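Local coordinates for uncharacterized protein (Burkholderia cenocepacia, PDB 6ANS) that is of unknown function but belongs to the DUF1214 family and holds a sodium ion in the crystal, at residues E314-R319 / A356-G361; I341-R346 / A350-T355. All coordinates share one frame; numbering follows the deposited sequence.

Interaction 1: E314-R319 / A356-G361; sequences ESLDYR and AGHRTG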
ATOM      1  N   GLU A 314     -12.112 -13.175   1.346  1.00 26.52           N
ATOM      2  CA  GLU A 314     -11.577 -12.070   2.118  1.00 21.65           C
ATOM      3  C   GLU A 314     -12.262 -12.093   3.469  1.00 24.36           C
ATOM      4  O   GLU A 314     -13.493 -12.179   3.528  1.00 22.38           O
ATOM      5  CB  GLU A 314     -11.867 -10.725   1.467  1.00 19.90           C
ATOM      6  CG  GLU A 314     -11.403 -10.514   0.054  1.00 28.95           C
ATOM      7  CD  GLU A 314     -11.855  -9.137  -0.411  1.00 30.85           C
ATOM      8  OE1 GLU A 314     -13.076  -8.940  -0.553  1.00 32.42           O
ATOM      9  OE2 GLU A 314     -11.002  -8.244  -0.562  1.00 26.37           O
ATOM     10  N   SER A 315     -11.485 -11.979   4.544  1.00 20.25           N
ATOM     11  CA  SER A 315     -12.111 -11.730   5.836  1.00 30.06           C
ATOM     12  C   SER A 315     -13.015 -10.510   5.730  1.00 28.48           C
ATOM     13  O   SER A 315     -12.751  -9.581   4.960  1.00 22.43           O
ATOM     14  CB  SER A 315     -11.059 -11.512   6.931  1.00 24.80           C
ATOM     15  OG  SER A 315     -10.219 -10.410   6.634  1.00 20.41           O
ATOM     16  N   LEU A 316     -14.103 -10.523   6.498  1.00 26.56           N
ATOM     17  CA  LEU A 316     -14.939  -9.334   6.614  1.00 28.56           C
ATOM     18  C   LEU A 316     -14.147  -8.218   7.295  1.00 29.33           C
ATOM     19  O   LEU A 316     -12.997  -8.429   7.692  1.00 25.97           O
ATOM     20  CB  LEU A 316     -16.237  -9.665   7.350  1.00 23.87           C
ATOM     21  CG  LEU A 316     -17.122 -10.706   6.631  1.00 30.48           C
ATOM     22  CD1 LEU A 316     -18.438 -10.911   7.384  1.00 33.08           C
ATOM     23  CD2 LEU A 316     -17.381 -10.319   5.177  1.00 24.76           C
ATOM     24  N   ASP A 317     -14.714  -7.016   7.412  1.00 27.89           N
ATOM     25  CA  ASP A 317     -13.874  -5.870   7.762  1.00 25.27           C
ATOM     26  C   ASP A 317     -13.705  -5.797   9.275  1.00 25.23           C
ATOM     27  O   ASP A 317     -14.468  -5.127   9.979  1.00 28.02           O
ATOM     28  CB  ASP A 317     -14.447  -4.579   7.195  1.00 30.38           C
ATOM     29  CG  ASP A 317     -13.527  -3.372   7.449  1.00 32.51           C
ATOM     30  OD1 ASP A 317     -12.450  -3.554   8.064  1.00 28.36           O
ATOM     31  OD2 ASP A 317     -13.874  -2.252   7.025  1.00 34.03           O
ATOM     32  N   TYR A 318     -12.644  -6.437   9.776  1.00 26.74           N
ATOM     33  CA  TYR A 318     -12.441  -6.499  11.219  1.00 24.41           C
ATOM     34  C   TYR A 318     -12.047  -5.162  11.846  1.00 27.80           C
ATOM     35  O   TYR A 318     -11.930  -5.099  13.079  1.00 27.75           O
ATOM     36  CB  TYR A 318     -11.399  -7.555  11.561  1.00 23.80           C
ATOM     37  CG  TYR A 318     -10.116  -7.458  10.758  1.00 26.20           C
ATOM     38  CD1 TYR A 318      -9.065  -6.646  11.178  1.00 23.01           C
ATOM     39  CD2 TYR A 318      -9.968  -8.173   9.566  1.00 21.96           C
ATOM     40  CE1 TYR A 318      -7.887  -6.555  10.440  1.00 24.59           C
ATOM     41  CE2 TYR A 318      -8.807  -8.083   8.814  1.00 21.21           C
ATOM     42  CZ  TYR A 318      -7.768  -7.284   9.250  1.00 24.33           C
ATOM     43  OH  TYR A 318      -6.606  -7.210   8.509  1.00 24.26           O
ATOM     44  N   ARG A 319     -11.809  -4.111  11.051  1.00 26.92           N
ATOM     45  CA  ARG A 319     -11.669  -2.779  11.639  1.00 31.64           C
ATOM     46  C   ARG A 319     -12.983  -2.315  12.244  1.00 32.52           C
ATOM     47  O   ARG A 319     -12.987  -1.526  13.192  1.00 34.70           O
ATOM     48  CB  ARG A 319     -11.211  -1.755  10.597  1.00 35.68           C
ATOM     49  CG  ARG A 319      -9.821  -1.977  10.028  1.00 30.68           C
ATOM     50  CD  ARG A 319      -9.585  -1.092   8.789  1.00 34.14           C
ATOM     51  NE  ARG A 319     -10.629  -1.234   7.769  1.00 31.19           N
ATOM     52  CZ  ARG A 319     -10.696  -0.507   6.645  1.00 36.64           C
ATOM     53  NH1 ARG A 319      -9.774   0.416   6.382  1.00 31.65           N
ATOM     54  NH2 ARG A 319     -11.698  -0.682   5.787  1.00 32.24           N
ATOM     55  N   ALA A 356     -22.466  -8.977   9.132  1.00 28.87           N
ATOM     56  CA  ALA A 356     -22.044  -7.710   8.527  1.00 33.73           C
ATOM     57  C   ALA A 356     -22.706  -7.476   7.167  1.00 36.42           C
ATOM     58  O   ALA A 356     -22.060  -7.099   6.185  1.00 32.55           O
ATOM     59  CB  ALA A 356     -20.514  -7.657   8.407  1.00 30.72           C
ATOM     60  N   GLY A 357     -24.013  -7.727   7.110  1.00 37.68           N
ATOM     61  CA  GLY A 357     -24.785  -7.466   5.917  1.00 36.32           C
ATOM     62  C   GLY A 357     -24.725  -8.538   4.852  1.00 37.17           C
ATOM     63  O   GLY A 357     -25.394  -8.393   3.827  1.00 38.30           O
ATOM     64  N   HIS A 358     -23.954  -9.605   5.049  1.00 31.31           N
ATOM     65  CA  HIS A 358     -23.784 -10.637   4.032  1.00 33.71           C
ATOM     66  C   HIS A 358     -24.797 -11.758   4.224  1.00 39.45           C
ATOM     67  O   HIS A 358     -24.988 -12.240   5.345  1.00 32.97           O
ATOM     68  CB  HIS A 358     -22.377 -11.229   4.077  1.00 30.41           C
ATOM     69  CG  HIS A 358     -21.316 -10.277   3.641  1.00 26.45           C
ATOM     70  ND1 HIS A 358     -21.002  -9.144   4.352  1.00 29.59           N
ATOM     71  CD2 HIS A 358     -20.510 -10.281   2.554  1.00 25.47           C
ATOM     72  CE1 HIS A 358     -20.043  -8.486   3.724  1.00 29.42           C
ATOM     73  NE2 HIS A 358     -19.725  -9.156   2.632  1.00 27.66           N
ATOM     74  N   ARG A 359     -25.440 -12.170   3.128  1.00 32.67           N
ATOM     75  CA  ARG A 359     -26.299 -13.343   3.185  1.00 37.76           C
ATOM     76  C   ARG A 359     -25.494 -14.629   3.061  1.00 36.42           C
ATOM     77  O   ARG A 359     -25.935 -15.670   3.561  1.00 36.07           O
ATOM     78  CB  ARG A 359     -27.376 -13.282   2.095  1.00 38.46           C
ATOM     79  N   THR A 360     -24.294 -14.562   2.482  1.00 33.41           N
ATOM     80  CA  THR A 360     -23.494 -15.755   2.254  1.00 41.31           C
ATOM     81  C   THR A 360     -22.016 -15.391   2.295  1.00 35.36           C
ATOM     82  O   THR A 360     -21.634 -14.237   2.094  1.00 35.15           O
ATOM     83  CB  THR A 360     -23.842 -16.421   0.913  1.00 44.22           C
ATOM     84  OG1 THR A 360     -23.053 -17.601   0.762  1.00 54.39           O
ATOM     85  CG2 THR A 360     -23.532 -15.486  -0.252  1.00 43.40           C
ATOM     86  N   GLY A 361     -21.183 -16.387   2.562  1.00 29.39           N
ATOM     87  CA  GLY A 361     -19.751 -16.157   2.565  1.00 31.93           C
ATOM     88  C   GLY A 361     -18.999 -17.444   2.798  1.00 31.06           C
ATOM     89  O   GLY A 361     -19.548 -18.539   2.636  1.00 32.70           O
TER
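His358 ND1 donates to Ala356 O at 2.9 Å, a bond that closes the turn 356-358 and fixes the imidazole beside Leu316. The bond is somewhat bent, 139° at the hydrogen, and the donor stands well above the carbonyl plane rather than on a lone pair. The other ring nitrogen, NE2, is hydrogen-bonded to Glu65 OE1 of helix 60-83, which leaves the ring little freedom to rotate. Over one face comes Leu316, whose CD2 lies 3.7 Å from the centroid of the His358 ring, a CH-pi contact displaced slightly toward CE1. The other methyl branch, CD1, meets Ala356 CB at 4.0 Å, so the forked end of one leucine spans both the ring and the small methyl. Leu316 reaches them because its CG lies anti to the carbonyl carbon (chi1 -62°) and the chain then extends. Ala356 and Gly357 both have positive phi, which turns the chain sharply, and glycine accepts such a conformation most readily. Beyond the leucine, Asp317 stabilises the loop's own bend. Its OD1 takes the backbone N of Arg319 at 3.1 Å, an Asx turn, and the syn lone pair of the same oxygen receives Arg319 NE at 3.0 Å. Arg319 NH2 completes a side-on salt bridge with OD2. Ser315 OG is hydrogen-bonded to Asp105, and Glu314 forms a salt bridge with Arg72, tying the loop to the N-terminal half of the chain. The contact is buried packing within the DUF1214 region, joining the loop that leaves strand 303-309 to the turn that enters its antiparallel neighbour, strand 360-368.

Interaction 2: I341-R346 / A350-T355; sequences IVAATR and ANWLDT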
ATOM      1  N   ILE A 341     -21.125 -18.207  17.608  1.00 40.87           N
ATOM      2  CA  ILE A 341     -22.389 -17.990  16.910  1.00 37.60           C
ATOM      3  C   ILE A 341     -22.174 -16.994  15.778  1.00 36.43           C
ATOM      4  O   ILE A 341     -21.699 -15.878  16.011  1.00 36.53           O
ATOM      5  CB  ILE A 341     -23.476 -17.473  17.865  1.00 40.94           C
ATOM      6  CG1 ILE A 341     -23.594 -18.370  19.102  1.00 44.17           C
ATOM      7  CG2 ILE A 341     -24.790 -17.310  17.119  1.00 39.56           C
ATOM      8  CD1 ILE A 341     -24.421 -19.608  18.899  1.00 41.92           C
ATOM      9  N   VAL A 342     -22.534 -17.400  14.559  1.00 32.39           N
ATOM     10  CA  VAL A 342     -22.556 -16.530  13.383  1.00 38.12           C
ATOM     11  C   VAL A 342     -23.979 -15.995  13.237  1.00 44.86           C
ATOM     12  O   VAL A 342     -24.921 -16.783  13.094  1.00 46.51           O
ATOM     13  CB  VAL A 342     -22.124 -17.297  12.119  1.00 32.86           C
ATOM     14  CG1 VAL A 342     -22.070 -16.382  10.926  1.00 31.85           C
ATOM     15  CG2 VAL A 342     -20.782 -17.983  12.321  1.00 26.83           C
ATOM     16  N   ALA A 343     -24.147 -14.667  13.264  1.00 43.79           N
ATOM     17  CA  ALA A 343     -25.478 -14.057  13.230  1.00 40.98           C
ATOM     18  C   ALA A 343     -25.372 -12.561  12.946  1.00 39.18           C
ATOM     19  O   ALA A 343     -24.286 -11.974  12.971  1.00 39.05           O
ATOM     20  CB  ALA A 343     -26.234 -14.296  14.537  1.00 40.22           C
ATOM     21  N   ALA A 344     -26.529 -11.942  12.688  1.00 40.38           N
ATOM     22  CA  ALA A 344     -26.575 -10.508  12.405  1.00 41.09           C
ATOM     23  C   ALA A 344     -26.418  -9.653  13.662  1.00 49.68           C
ATOM     24  O   ALA A 344     -25.922  -8.524  13.580  1.00 51.87           O
ATOM     25  CB  ALA A 344     -27.894 -10.152  11.710  1.00 40.21           C
ATOM     26  N   THR A 345     -26.869 -10.145  14.814  1.00 47.58           N
ATOM     27  CA  THR A 345     -26.681  -9.470  16.089  1.00 52.12           C
ATOM     28  C   THR A 345     -26.250 -10.496  17.129  1.00 52.44           C
ATOM     29  O   THR A 345     -26.539 -11.688  16.998  1.00 51.18           O
ATOM     30  CB  THR A 345     -27.960  -8.740  16.544  1.00 51.66           C
ATOM     31  OG1 THR A 345     -29.056  -9.665  16.569  1.00 51.87           O
ATOM     32  CG2 THR A 345     -28.289  -7.573  15.622  1.00 49.79           C
ATOM     33  N   ARG A 346     -25.552 -10.026  18.159  1.00 54.14           N
ATOM     34  CA  ARG A 346     -25.045 -10.920  19.205  1.00 49.25           C
ATOM     35  C   ARG A 346     -26.186 -11.494  20.037  1.00 49.59           C
ATOM     36  O   ARG A 346     -27.063 -10.744  20.475  1.00 48.44           O
ATOM     37  CB  ARG A 346     -24.071 -10.203  20.132  1.00 50.00           C
ATOM     38  CG  ARG A 346     -23.297 -11.150  21.058  1.00 46.68           C
ATOM     39  CD  ARG A 346     -22.500 -10.366  22.099  1.00 49.42           C
ATOM     40  NE  ARG A 346     -21.281  -9.767  21.574  1.00 58.09           N
ATOM     41  CZ  ARG A 346     -20.141 -10.422  21.392  1.00 67.17           C
ATOM     42  NH1 ARG A 346     -20.058 -11.708  21.721  1.00 67.52           N
ATOM     43  NH2 ARG A 346     -19.079  -9.786  20.897  1.00 67.78           N
ATOM     44  N   ALA A 350     -22.697 -14.596  24.047  1.00 51.92           N
ATOM     45  CA  ALA A 350     -21.980 -15.663  23.355  1.00 42.77           C
ATOM     46  C   ALA A 350     -20.867 -15.102  22.474  1.00 40.35           C
ATOM     47  O   ALA A 350     -20.894 -13.940  22.057  1.00 44.24           O
ATOM     48  CB  ALA A 350     -22.944 -16.487  22.498  1.00 40.89           C
ATOM     49  N   ASN A 351     -19.858 -15.941  22.225  1.00 34.39           N
ATOM     50  CA  ASN A 351     -18.852 -15.631  21.218  1.00 33.87           C
ATOM     51  C   ASN A 351     -19.534 -15.482  19.865  1.00 40.24           C
ATOM     52  O   ASN A 351     -20.365 -16.311  19.486  1.00 43.53           O
ATOM     53  CB  ASN A 351     -17.794 -16.731  21.161  1.00 34.65           C
ATOM     54  CG  ASN A 351     -17.156 -16.994  22.516  1.00 39.69           C
ATOM     55  OD1 ASN A 351     -16.742 -16.065  23.198  1.00 39.87           O
ATOM     56  ND2 ASN A 351     -17.063 -18.265  22.900  1.00 38.85           N
ATOM     57  N   TRP A 352     -19.191 -14.418  19.141  1.00 41.39           N
ATOM     58  CA  TRP A 352     -20.023 -13.954  18.042  1.00 40.99           C
ATOM     59  C   TRP A 352     -19.195 -13.613  16.810  1.00 40.47           C
ATOM     60  O   TRP A 352     -18.156 -12.956  16.911  1.00 40.65           O
ATOM     61  CB  TRP A 352     -20.821 -12.726  18.498  1.00 44.07           C
ATOM     62  CG  TRP A 352     -21.673 -12.096  17.460  1.00 43.09           C
ATOM     63  CD1 TRP A 352     -22.513 -12.724  16.594  1.00 43.94           C
ATOM     64  CD2 TRP A 352     -21.764 -10.697  17.170  1.00 43.65           C
ATOM     65  NE1 TRP A 352     -23.133 -11.801  15.789  1.00 40.33           N
ATOM     66  CE2 TRP A 352     -22.691 -10.548  16.124  1.00 41.72           C
ATOM     67  CE3 TRP A 352     -21.163  -9.552  17.711  1.00 46.01           C
ATOM     68  CZ2 TRP A 352     -23.030  -9.302  15.594  1.00 46.97           C
ATOM     69  CZ3 TRP A 352     -21.500  -8.316  17.184  1.00 45.32           C
ATOM     70  CH2 TRP A 352     -22.421  -8.202  16.133  1.00 48.16           C
ATOM     71  N   LEU A 353     -19.669 -14.051  15.646  1.00 36.59           N
ATOM     72  CA  LEU A 353     -19.177 -13.587  14.355  1.00 34.21           C
ATOM     73  C   LEU A 353     -20.304 -12.832  13.648  1.00 38.15           C
ATOM     74  O   LEU A 353     -21.364 -13.408  13.376  1.00 35.96           O
ATOM     75  CB  LEU A 353     -18.676 -14.757  13.500  1.00 30.59           C
ATOM     76  CG  LEU A 353     -17.562 -15.606  14.111  1.00 28.66           C
ATOM     77  CD1 LEU A 353     -17.166 -16.741  13.187  1.00 31.68           C
ATOM     78  CD2 LEU A 353     -16.330 -14.755  14.502  1.00 35.87           C
ATOM     79  N   ASP A 354     -20.071 -11.549  13.357  1.00 33.27           N
ATOM     80  CA  ASP A 354     -21.074 -10.662  12.770  1.00 34.39           C
ATOM     81  C   ASP A 354     -21.156 -10.894  11.260  1.00 37.13           C
ATOM     82  O   ASP A 354     -20.141 -10.787  10.563  1.00 33.49           O
ATOM     83  CB  ASP A 354     -20.695  -9.208  13.066  1.00 35.19           C
ATOM     84  CG  ASP A 354     -21.737  -8.200  12.593  1.00 44.56           C
ATOM     85  OD1 ASP A 354     -22.658  -8.561  11.821  1.00 45.04           O
ATOM     86  OD2 ASP A 354     -21.617  -7.021  12.990  1.00 46.64           O
ATOM     87  N   THR A 355     -22.356 -11.203  10.747  1.00 36.68           N
ATOM     88  CA  THR A 355     -22.485 -11.429   9.307  1.00 34.24           C
ATOM     89  C   THR A 355     -22.346 -10.143   8.495  1.00 35.50           C
ATOM     90  O   THR A 355     -22.125 -10.216   7.279  1.00 35.08           O
ATOM     91  CB  THR A 355     -23.813 -12.120   8.960  1.00 33.79           C
ATOM     92  OG1 THR A 355     -24.918 -11.381   9.501  1.00 30.62           O
ATOM     93  CG2 THR A 355     -23.823 -13.568   9.484  1.00 29.27           C
TER
HETATM   94  O   HOH W   1     -24.890  -7.335  11.485  1.00 41.51           O
HETATM   95  O   HOH W   2     -17.052 -12.756  20.681  1.00 34.06           O
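Ile341-Ala343 and Trp352-Asp354 run side by side as parallel strands, their axes 32° apart, and the backbone bonds fall alternately: Ile341 N to Asn351 O, Leu353 N to Ile341 O at 2.8 Å, then Ala343 N to Leu353 O. Ala343 O receives two donors from opposite faces of its plane, Thr355 N and the indole NE1 of Trp352, the latter at 3.0 Å. Trp352 can offer NE1 because CG is anti to the backbone N (chi1 177°), which lays the ring alongside Ala343. Parallel strands make the connection a crossover, here a short loop without helix: the chain doubles back after Ala344 and returns past the indole. Arg346 CA sits 3.8 Å from the centroid of the five-membered ring of Trp352, almost on its normal, and one face of the guanidinium rests against Trp352 CB. The broad, flat indole suits its place because the backbone of Thr345 and Arg346 can lie across its face while the indole N-H is spent on Ala343 O. On the sheet face of Val342 and Leu353, Val342 CG1 meets Thr355 CG2 at 3.6 Å and CG2 meets Leu353 CD1; these methyl groups pack on strand 303-309, Val342 and Thr355 against Leu308, Leu353 against Val306. Ile341 and Ala343 instead face Leu386 and Leu383 of helix 383-389. At the loop's start a water donates to Ala344 O and to Asp354 OD1, which also accepts from Ala356 N.

How the interactions relate
After strand 303-309 the chain enters the loop 314-319, which meets 356-361 only later in the chain, so interaction 1 closes a loop with 36 residues between its segments. Interaction 2 is nested inside it: strand 338-343 pairs with strand 351-354 across a seven-residue connection, 344-350. The chain then runs directly from Thr355 into Ala356, out of the edge strand of the mixed sheet and through a turn into strand 360-368 of the antiparallel sheet. At this junction the two contacts meet, Leu316 CD1 packing 3.6 Å from Asp354 O. Interaction 2 thus pairs strands within the mixed sheet, while interaction 1 packs a loop of the antiparallel sheet against the turn linking the two, with helix 60-83 beside interaction 1 and helix 383-389 beside interaction 2.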